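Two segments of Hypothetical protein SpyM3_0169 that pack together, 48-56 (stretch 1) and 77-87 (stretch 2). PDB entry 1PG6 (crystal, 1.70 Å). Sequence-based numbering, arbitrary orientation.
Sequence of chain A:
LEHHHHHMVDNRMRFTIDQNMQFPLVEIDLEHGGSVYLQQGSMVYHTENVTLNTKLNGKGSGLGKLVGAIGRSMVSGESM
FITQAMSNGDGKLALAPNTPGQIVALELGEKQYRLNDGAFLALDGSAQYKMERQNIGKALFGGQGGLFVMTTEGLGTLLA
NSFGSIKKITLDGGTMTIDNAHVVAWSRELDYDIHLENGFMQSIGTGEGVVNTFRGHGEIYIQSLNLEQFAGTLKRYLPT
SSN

Stretch 1, residues 48-56: ENVTLNTKL
Stretch 2 (77-87) GESMFITQAMS

Strands 50-53 and 82-87 pair antiparallel, their N-to-C directions 155° apart. Register runs Val 50 with Ser 87, Thr 51 with Met 86, Leu 52 with Ala 85 and Asn 53 with Gln 84. CA-CA distances alternate, 4.5 Å at the non-hydrogen-bonded pairs Val 50-Ser 87 and Leu 52-Ala 85, 5.3 Å at the hydrogen-bonded pairs Thr 51-Met 86 and Asn 53-Gln 84. Thr 51 and Asn 53 are extended, phi/psi near -110/140.

Four backbone hydrogen bonds hold this ladder. Thr 51 N to Met 86 O, Met 86 N to Thr 51 O and Asn 53 N to Gln 84 O each span 2.8 Å; Gln 84 N to Asn 53 O spans 3.0 Å.

Val 50, Leu 52, Ala 85 and Ser 87 share one sheet face. There Val 50 (t) makes an apolar contact, CG1 4.2 Å from Ala 85 CB. On the other face, selenomethionine Met 86 (chi1 m, chi2 p) sets its methyl CE in van der Waals contact, 3.4 Å from methylene CB of Asn 53 (t).

Beyond the ladder, a type I turn runs from Ser 79 to Ile 82. Lys 55 (m, p, t, t) reaches it, and its ammonium donates to two carbonyls: NZ to Ser 79 O, 2.8 Å, and NZ to Ile 82 O, 2.7 Å. Glu 78 OE1, 4.2 Å from Lys 55 NZ, is beyond salt-bridge range; a water accepts from NZ (2.7 Å) and donates weakly to OE1 (3.4 Å).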

# COMPACT_ATOMS: atom_id res chain seq x y z
N GLU A 48 10.08 13.50 19.99
CA GLU A 48 11.44 13.93 19.68
C GLU A 48 12.44 12.81 19.43
O GLU A 48 13.30 12.92 18.56
CB GLU A 48 11.96 14.83 20.80
CG GLU A 48 13.32 15.46 20.53
CD GLU A 48 13.29 16.43 19.35
OE1 GLU A 48 13.07 15.98 18.21
OE2 GLU A 48 13.49 17.64 19.58
N ASN A 49 12.32 11.72 20.18
CA ASN A 49 13.25 10.60 20.03
C ASN A 49 12.97 9.72 18.81
O ASN A 49 13.58 8.67 18.64
CB ASN A 49 13.25 9.73 21.29
CG ASN A 49 11.87 9.23 21.66
OD1 ASN A 49 11.70 8.54 22.67
ND2 ASN A 49 10.88 9.57 20.86
N VAL A 50 12.05 10.17 17.95
CA VAL A 50 11.73 9.42 16.74
C VAL A 50 12.26 10.18 15.53
O VAL A 50 11.90 11.34 15.31
CB VAL A 50 10.20 9.24 16.58
CG1 VAL A 50 9.90 8.58 15.24
CG2 VAL A 50 9.66 8.38 17.71
N THR A 51 13.13 9.53 14.77
CA THR A 51 13.72 10.15 13.59
C THR A 51 13.21 9.54 12.29
O THR A 51 13.04 8.32 12.19
CB THR A 51 15.26 10.03 13.62
OG1 THR A 51 15.81 10.58 12.41
CG2 THR A 51 15.68 8.57 13.74
N LEU A 52 12.97 10.39 11.30
CA LEU A 52 12.48 9.95 10.00
C LEU A 52 13.63 9.90 9.00
O LEU A 52 14.26 10.92 8.72
CB LEU A 52 11.40 10.91 9.50
CG LEU A 52 10.76 10.59 8.14
CD1 LEU A 52 10.04 9.25 8.22
CD2 LEU A 52 9.79 11.70 7.77
N ASN A 53 13.91 8.71 8.48
CA ASN A 53 14.99 8.54 7.51
C ASN A 53 14.46 8.19 6.12
O ASN A 53 13.48 7.46 5.99
CB ASN A 53 15.95 7.45 7.99
CG ASN A 53 17.12 7.26 7.04
OD1 ASN A 53 17.88 8.19 6.78
ND2 ASN A 53 17.27 6.04 6.54
N THR A 54 15.11 8.71 5.09
CA THR A 54 14.73 8.45 3.71
C THR A 54 15.98 8.07 2.92
O THR A 54 17.08 8.08 3.46
CB THR A 54 14.10 9.69 3.05
OG1 THR A 54 15.12 10.66 2.78
CG2 THR A 54 13.05 10.31 3.96
N LYS A 55 15.80 7.73 1.65
CA LYS A 55 16.94 7.36 0.82
C LYS A 55 17.65 8.59 0.26
O LYS A 55 18.66 8.46 -0.44
CB LYS A 55 16.51 6.47 -0.35
CG LYS A 55 16.07 5.06 0.04
CD LYS A 55 14.63 5.03 0.51
CE LYS A 55 14.11 3.60 0.58
NZ LYS A 55 12.65 3.55 0.86
N LEU A 56 17.13 9.77 0.57
CA LEU A 56 17.73 11.02 0.10
C LEU A 56 18.49 11.72 1.22
O LEU A 56 18.56 12.95 1.26
CB LEU A 56 16.65 11.95 -0.46
CG LEU A 56 15.97 11.50 -1.76
CD1 LEU A 56 14.88 12.49 -2.13
CD2 LEU A 56 17.00 11.40 -2.87
N GLY A 77 14.56 -3.24 -5.57
CA GLY A 77 13.13 -3.50 -5.47
C GLY A 77 12.46 -2.64 -4.41
O GLY A 77 11.33 -2.90 -4.02
N GLU A 78 13.18 -1.62 -3.94
CA GLU A 78 12.65 -0.72 -2.92
C GLU A 78 11.86 0.41 -3.55
O GLU A 78 11.95 0.65 -4.76
CB GLU A 78 13.79 -0.15 -2.08
CG GLU A 78 14.50 -1.17 -1.21
CD GLU A 78 15.67 -0.57 -0.45
OE1 GLU A 78 15.46 0.44 0.27
OE2 GLU A 78 16.79 -1.10 -0.56
N SER A 79 11.09 1.12 -2.73
CA SER A 79 10.28 2.23 -3.22
C SER A 79 10.78 3.56 -2.69
O SER A 79 11.15 3.68 -1.52
CB SER A 79 8.81 2.04 -2.80
OG SER A 79 8.02 3.14 -3.20
N MSE A 80 10.79 4.56 -3.56
CA MSE A 80 11.23 5.89 -3.18
C MSE A 80 10.12 6.62 -2.43
O MSE A 80 10.34 7.68 -1.85
CB MSE A 80 11.61 6.70 -4.43
CG MSE A 80 12.92 6.26 -5.08
SE MSE A 80 14.44 6.67 -3.96
CE MSE A 80 14.49 5.04 -2.94
N PHE A 81 8.93 6.03 -2.43
CA PHE A 81 7.78 6.64 -1.76
C PHE A 81 7.49 6.00 -0.41
O PHE A 81 6.38 6.10 0.12
CB PHE A 81 6.56 6.58 -2.66
CG PHE A 81 6.82 7.11 -4.04
CD1 PHE A 81 7.23 6.26 -5.06
CD2 PHE A 81 6.71 8.47 -4.30
CE1 PHE A 81 7.53 6.76 -6.33
CE2 PHE A 81 7.00 8.98 -5.57
CZ PHE A 81 7.42 8.13 -6.58
N ILE A 82 8.49 5.33 0.14
CA ILE A 82 8.38 4.70 1.44
C ILE A 82 9.54 5.17 2.30
O ILE A 82 10.70 5.08 1.90
CB ILE A 82 8.42 3.16 1.34
CG1 ILE A 82 7.20 2.66 0.56
CG2 ILE A 82 8.44 2.55 2.74
CD1 ILE A 82 7.14 1.15 0.40
N THR A 83 9.22 5.71 3.48
CA THR A 83 10.25 6.19 4.39
C THR A 83 10.26 5.30 5.63
O THR A 83 9.40 4.44 5.80
CB THR A 83 9.99 7.65 4.80
OG1 THR A 83 8.69 7.76 5.40
CG2 THR A 83 10.05 8.56 3.59
N GLN A 84 11.24 5.50 6.50
CA GLN A 84 11.32 4.69 7.70
C GLN A 84 11.56 5.54 8.93
O GLN A 84 12.40 6.43 8.93
CB GLN A 84 12.41 3.63 7.55
CG GLN A 84 12.41 2.57 8.64
CD GLN A 84 13.12 1.30 8.22
OE1 GLN A 84 14.30 1.32 7.86
NE2 GLN A 84 12.41 0.18 8.27
N ALA A 85 10.80 5.25 9.98
CA ALA A 85 10.92 5.97 11.24
C ALA A 85 11.63 5.08 12.25
O ALA A 85 11.29 3.91 12.41
CB ALA A 85 9.54 6.35 11.75
N MSE A 86 12.64 5.64 12.92
CA MSE A 86 13.40 4.91 13.93
C MSE A 86 13.22 5.55 15.30
O MSE A 86 13.14 6.77 15.41
CB MSE A 86 14.89 4.87 13.57
CG MSE A 86 15.26 3.82 12.54
SE MSE A 86 14.71 4.26 10.75
CE MSE A 86 16.44 4.73 10.02
N SER A 87 13.18 4.73 16.34
CA SER A 87 13.00 5.23 17.69
C SER A 87 14.20 4.96 18.59
O SER A 87 14.77 3.87 18.60
CB SER A 87 11.75 4.59 18.32
OG SER A 87 11.47 5.14 19.59
O HOH W 1 12.50 1.10 1.86